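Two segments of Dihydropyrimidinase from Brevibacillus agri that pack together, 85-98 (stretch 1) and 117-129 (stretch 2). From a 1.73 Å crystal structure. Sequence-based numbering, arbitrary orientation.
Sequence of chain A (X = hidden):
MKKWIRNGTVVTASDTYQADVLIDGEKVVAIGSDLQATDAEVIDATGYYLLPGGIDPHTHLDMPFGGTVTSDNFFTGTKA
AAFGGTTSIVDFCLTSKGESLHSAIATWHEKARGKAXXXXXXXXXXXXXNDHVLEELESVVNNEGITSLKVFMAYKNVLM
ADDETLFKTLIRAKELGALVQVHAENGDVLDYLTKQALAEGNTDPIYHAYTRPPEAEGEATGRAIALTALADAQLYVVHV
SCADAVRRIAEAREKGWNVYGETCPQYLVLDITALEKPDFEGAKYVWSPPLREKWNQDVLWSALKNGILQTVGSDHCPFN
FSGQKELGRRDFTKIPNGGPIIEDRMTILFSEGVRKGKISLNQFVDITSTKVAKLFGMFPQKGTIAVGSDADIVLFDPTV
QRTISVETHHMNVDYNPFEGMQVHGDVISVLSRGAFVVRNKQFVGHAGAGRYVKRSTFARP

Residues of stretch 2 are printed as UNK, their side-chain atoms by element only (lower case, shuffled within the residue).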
# COMPACT_ATOMS: atom_id res chain seq x y z
N GLY A 85 -35.00 -17.96 -3.82
CA GLY A 85 -34.73 -17.29 -5.13
C GLY A 85 -33.46 -17.75 -5.80
O GLY A 85 -32.96 -17.08 -6.72
N THR A 86 -32.97 -18.94 -5.42
CA THR A 86 -31.74 -19.50 -6.01
C THR A 86 -32.14 -20.72 -6.85
O THR A 86 -32.81 -21.63 -6.36
CB THR A 86 -30.72 -19.85 -4.90
OG1 THR A 86 -30.19 -18.64 -4.36
CG2 THR A 86 -29.56 -20.71 -5.44
N THR A 87 -31.75 -20.72 -8.12
CA THR A 87 -32.13 -21.76 -9.06
C THR A 87 -31.01 -22.77 -9.44
O THR A 87 -31.29 -23.78 -10.14
CB THR A 87 -32.78 -21.17 -10.34
OG1 THR A 87 -31.90 -20.18 -10.88
CG2 THR A 87 -34.11 -20.50 -10.02
N SER A 88 -29.74 -22.46 -9.10
CA SER A 88 -28.64 -23.40 -9.33
C SER A 88 -27.71 -23.32 -8.15
O SER A 88 -27.56 -22.23 -7.54
CB SER A 88 -27.85 -22.97 -10.60
OG SER A 88 -28.59 -23.37 -11.72
N ILE A 89 -27.08 -24.44 -7.80
CA ILE A 89 -26.06 -24.45 -6.78
C ILE A 89 -24.81 -25.14 -7.29
O ILE A 89 -24.87 -25.92 -8.27
CB ILE A 89 -26.52 -25.25 -5.48
CG1 ILE A 89 -26.83 -26.73 -5.83
CG2 ILE A 89 -27.75 -24.59 -4.83
CD1 ILE A 89 -27.03 -27.57 -4.58
N VAL A 90 -23.69 -24.87 -6.63
CA VAL A 90 -22.48 -25.61 -6.94
C VAL A 90 -21.94 -26.07 -5.61
O VAL A 90 -21.60 -25.23 -4.73
CB VAL A 90 -21.43 -24.78 -7.73
CG1 VAL A 90 -20.37 -25.76 -8.32
CG2 VAL A 90 -22.13 -23.98 -8.90
N ASP A 91 -21.99 -27.39 -5.42
CA ASP A 91 -21.72 -27.99 -4.11
C ASP A 91 -20.30 -28.59 -4.06
O ASP A 91 -19.79 -29.07 -5.06
CB ASP A 91 -22.77 -29.11 -3.91
CG ASP A 91 -22.86 -29.58 -2.47
OD1 ASP A 91 -22.13 -30.52 -2.12
OD2 ASP A 91 -23.68 -28.97 -1.71
N PHE A 92 -19.68 -28.57 -2.88
CA PHE A 92 -18.34 -29.16 -2.72
C PHE A 92 -18.31 -30.68 -2.53
O PHE A 92 -18.60 -31.21 -1.43
CB PHE A 92 -17.61 -28.45 -1.55
CG PHE A 92 -17.24 -27.03 -1.88
CD1 PHE A 92 -18.06 -25.96 -1.50
CD2 PHE A 92 -16.07 -26.76 -2.54
CE1 PHE A 92 -17.72 -24.67 -1.80
CE2 PHE A 92 -15.73 -25.45 -2.87
CZ PHE A 92 -16.58 -24.40 -2.52
N CYS A 93 -17.80 -31.36 -3.55
CA CYS A 93 -17.53 -32.80 -3.47
C CYS A 93 -16.21 -33.03 -2.72
O CYS A 93 -15.11 -32.61 -3.17
CB CYS A 93 -17.45 -33.35 -4.90
SG CYS A 93 -16.92 -35.09 -4.94
N LEU A 94 -16.30 -33.66 -1.55
CA LEU A 94 -15.12 -33.86 -0.72
C LEU A 94 -14.40 -35.13 -1.11
O LEU A 94 -15.03 -36.10 -1.54
CB LEU A 94 -15.51 -33.95 0.74
CG LEU A 94 -16.35 -32.78 1.23
CD1 LEU A 94 -16.59 -33.00 2.76
CD2 LEU A 94 -15.64 -31.41 0.98
N THR A 95 -13.10 -35.15 -0.89
CA THR A 95 -12.28 -36.34 -1.19
C THR A 95 -11.44 -36.71 0.04
O THR A 95 -11.25 -35.91 0.95
CB THR A 95 -11.32 -36.06 -2.35
OG1 THR A 95 -10.44 -34.96 -2.01
CG2 THR A 95 -12.10 -35.71 -3.59
N SER A 96 -10.94 -37.94 0.06
CA SER A 96 -10.01 -38.36 1.11
C SER A 96 -8.73 -38.91 0.46
O SER A 96 -8.77 -39.43 -0.65
CB SER A 96 -10.66 -39.41 2.03
OG SER A 96 -11.17 -40.51 1.29
N LYS A 97 -7.60 -38.76 1.14
CA LYS A 97 -6.34 -39.25 0.57
C LYS A 97 -6.42 -40.73 0.32
O LYS A 97 -7.10 -41.46 1.03
CB LYS A 97 -5.17 -38.94 1.48
CG LYS A 97 -4.79 -37.49 1.50
CD LYS A 97 -3.88 -37.21 2.65
CE LYS A 97 -4.10 -35.81 3.18
NZ LYS A 97 -2.88 -35.35 3.89
N GLY A 98 -5.77 -41.17 -0.76
CA GLY A 98 -5.78 -42.58 -1.12
C GLY A 98 -7.03 -43.06 -1.82
O GLY A 98 -7.07 -44.20 -2.28
N UNK A 117 -34.16 -30.43 -6.65
CA UNK A 117 -35.35 -29.86 -7.29
C UNK A 117 -34.95 -28.73 -8.22
O UNK A 117 -35.77 -28.30 -9.03
c UNK A 117 -35.90 -28.11 -5.53
c UNK A 117 -36.39 -29.36 -6.27
c UNK A 117 -36.71 -30.50 -5.25
N UNK A 118 -33.69 -28.33 -8.14
CA UNK A 118 -33.13 -27.37 -9.10
C UNK A 118 -31.73 -27.81 -9.48
O UNK A 118 -31.23 -28.85 -9.00
c UNK A 118 -33.09 -25.92 -8.54
c UNK A 118 -31.31 -25.44 -6.86
c UNK A 118 -34.48 -25.30 -8.51
c UNK A 118 -32.62 -25.91 -7.10
N UNK A 119 -31.11 -27.10 -10.43
CA UNK A 119 -29.92 -27.61 -11.07
C UNK A 119 -28.68 -27.45 -10.19
O UNK A 119 -28.65 -26.59 -9.30
o UNK A 119 -30.62 -26.92 -14.61
c UNK A 119 -29.69 -26.92 -12.40
o UNK A 119 -31.58 -28.18 -13.08
c UNK A 119 -30.69 -27.36 -13.45
N UNK A 120 -27.66 -28.29 -10.43
CA UNK A 120 -26.50 -28.33 -9.52
C UNK A 120 -25.24 -28.66 -10.30
O UNK A 120 -25.26 -29.54 -11.19
o UNK A 120 -27.89 -34.60 -10.36
c UNK A 120 -27.04 -30.75 -8.86
c UNK A 120 -28.67 -32.38 -9.76
c UNK A 120 -27.64 -33.33 -9.84
c UNK A 120 -26.03 -31.75 -8.95
c UNK A 120 -26.70 -29.35 -8.38
c UNK A 120 -26.32 -33.01 -9.48
c UNK A 120 -28.37 -31.10 -9.21
N UNK A 121 -24.13 -28.09 -9.85
CA UNK A 121 -22.85 -28.56 -10.30
C UNK A 121 -22.07 -28.98 -9.08
O UNK A 121 -22.56 -28.84 -7.93
N UNK A 122 -20.87 -29.51 -9.32
CA UNK A 122 -19.95 -29.81 -8.23
C UNK A 122 -18.62 -29.08 -8.42
O UNK A 122 -18.07 -29.06 -9.52
c UNK A 122 -21.05 -33.37 -8.57
c UNK A 122 -21.83 -31.79 -6.92
c UNK A 122 -23.16 -33.71 -7.46
c UNK A 122 -20.87 -32.18 -7.88
c UNK A 122 -22.23 -34.12 -8.39
c UNK A 122 -22.97 -32.50 -6.74
c UNK A 122 -19.65 -31.33 -8.16
N UNK A 123 -18.03 -28.64 -7.29
CA UNK A 123 -16.56 -28.41 -7.22
C UNK A 123 -15.90 -29.69 -6.69
O UNK A 123 -16.55 -30.50 -6.04
n UNK A 123 -17.06 -25.15 -7.35
n UNK A 123 -18.54 -24.46 -5.94
c UNK A 123 -16.21 -27.27 -6.23
c UNK A 123 -17.10 -26.07 -6.31
c UNK A 123 -17.90 -24.17 -7.07
c UNK A 123 -18.01 -25.60 -5.41
N UNK A 124 -14.58 -29.79 -6.80
CA UNK A 124 -13.88 -30.99 -6.25
C UNK A 124 -12.78 -30.59 -5.29
O UNK A 124 -11.87 -29.82 -5.66
c UNK A 124 -13.64 -34.07 -6.41
c UNK A 124 -12.58 -33.09 -6.94
c UNK A 124 -13.27 -31.80 -7.40
c UNK A 124 -11.89 -33.69 -8.17
N UNK A 125 -12.85 -31.10 -4.05
CA UNK A 125 -11.76 -30.93 -3.06
C UNK A 125 -10.49 -31.67 -3.48
O UNK A 125 -10.56 -32.82 -3.91
c UNK A 125 -10.36 -32.78 1.67
s UNK A 125 -11.87 -32.28 0.81
c UNK A 125 -12.23 -31.46 -1.72
c UNK A 125 -11.08 -31.56 -0.69
N UNK A 126 -9.35 -31.02 -3.40
CA UNK A 126 -8.03 -31.71 -3.59
C UNK A 126 -7.33 -31.74 -2.23
O UNK A 126 -7.16 -30.69 -1.60
c UNK A 126 -5.82 -31.71 -4.86
c UNK A 126 -7.16 -31.00 -4.66
c UNK A 126 -7.93 -30.96 -5.99
N UNK A 127 -7.07 -32.96 -1.72
CA UNK A 127 -6.39 -33.14 -0.40
C UNK A 127 -4.91 -33.28 -0.61
O UNK A 127 -4.14 -33.03 0.30
c UNK A 127 -6.88 -34.41 0.36
o UNK A 127 -7.76 -35.24 -0.42
N UNK A 128 -4.51 -33.81 -1.76
CA UNK A 128 -3.11 -33.88 -2.08
C UNK A 128 -2.83 -34.15 -3.55
O UNK A 128 -3.67 -34.66 -4.28
o UNK A 128 -3.41 -36.83 -1.81
c UNK A 128 -2.37 -34.86 -1.17
o UNK A 128 -1.23 -36.71 -2.08
c UNK A 128 -2.33 -36.23 -1.72
N UNK A 129 -1.74 -33.58 -4.02
CA UNK A 129 -1.55 -33.49 -5.47
C UNK A 129 -0.46 -34.48 -5.95
O UNK A 129 0.47 -34.11 -6.69
c UNK A 129 -1.19 -32.04 -5.85
O HOH W 1 -3.19 -32.90 2.75
O HOH W 2 -4.88 -39.12 -2.93

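Position 117 carries three side-chain carbons, one bearing the other two, and touches nothing on stretch 1: Val-117. At 118 there are four carbons, forked at the first, with one arm two carbons long. The CB points toward stretch 1 and lies 3.2 Å from Thr-87 O, and this beta-branched chain is Ile-118; its CD1 comes 4.2 Å from Ile-89 CG2.

Position 119 has two carbons, the second holding two oxygens. That pattern is an aspartate, Asp-119, whose carboxylate is bonded elsewhere in the structure. Its CB sits 3.8 Å from Ser-88 OG, while its backbone opens the ladder, with a weak bond from Asp-119 N to Thr-87 O (3.3 Å) and a better one from Ile-89 N to Asp-119 O (3.1 Å).

At 120 a single carbon leads to a six-carbon ring bearing one oxygen, which makes Tyr-120. CB packs 3.7 Å from Ile-89 CG1, but the end of the side chain leads away from stretch 1.

Position 121 has no side-chain atoms and is Gly-121. An ideal CB there would point to the face of Val-90 and lie 3.7 Å from Val-90 CG1, a contact and not a clash. Gly-121 N donates to Ile-89 O (2.8 Å), and Gly-121 O accepts from Asp-91 N (3.0 Å).

Position 122, one carbon and a six-carbon ring without oxygen, is Phe-122. Asp-91 O lies at the ring edge, near its plane, and Phe-122 CD1 is 4.1 Å from Asp-91 CB.

Position 123 has one carbon and a five-membered ring of three carbons and two nitrogens, hence His-123. Val-90 CG1 sits over one ring face, 3.3 Å from the centroid in a CH-pi contact, and the ring meets that of Phe-92 obliquely, with centroids 4.4 Å apart. No other residue of stretch 2 has more area covered by stretch 1.

Position 124 has four carbons, forked at the second, reaching Cys-93 and Thr-95: Leu-124. Its CD1 lies 3.7 Å from Cys-93 SG and 3.6 Å from Thr-95 CG2. At 125 an unbranched chain of two carbons, a sulfur and a carbon is Met-125, extended with all three chi angles t; SD accepts a weak bond from Thr-95 N (3.6 Å). Position 126, one carbon carrying two more, points away: Val-126.

Position 127, a carbon and one oxygen, is Ser-127, whose OG donates to Thr-95 OG1 (3.1 Å). At 128, two carbons with two terminal oxygens make Asp-128; OD2 lies 3.6 Å from Lys-97 CG, and a water joins it to Gly-98 N. The lone carbon of 129, out of reach, is Ala-129.

The rule is parallel pairing in unbroken register, Ser-88 with Asp-119 through Cys-93 with Leu-124. Val-90, Phe-92 and His-123 pack on one face, Ile-89, Tyr-120, Cys-93 and Leu-124 on the other. The last backbone bond, Met-125 N to Cys-93 O (2.9 Å), reaches just past the second strand; after it side chains contribute: Thr-95 OG1 donates to Met-125 O (2.9 Å) and accepts from Ser-127.

Stretch 2, residues 117-129: VIDYGFHLMVSDA
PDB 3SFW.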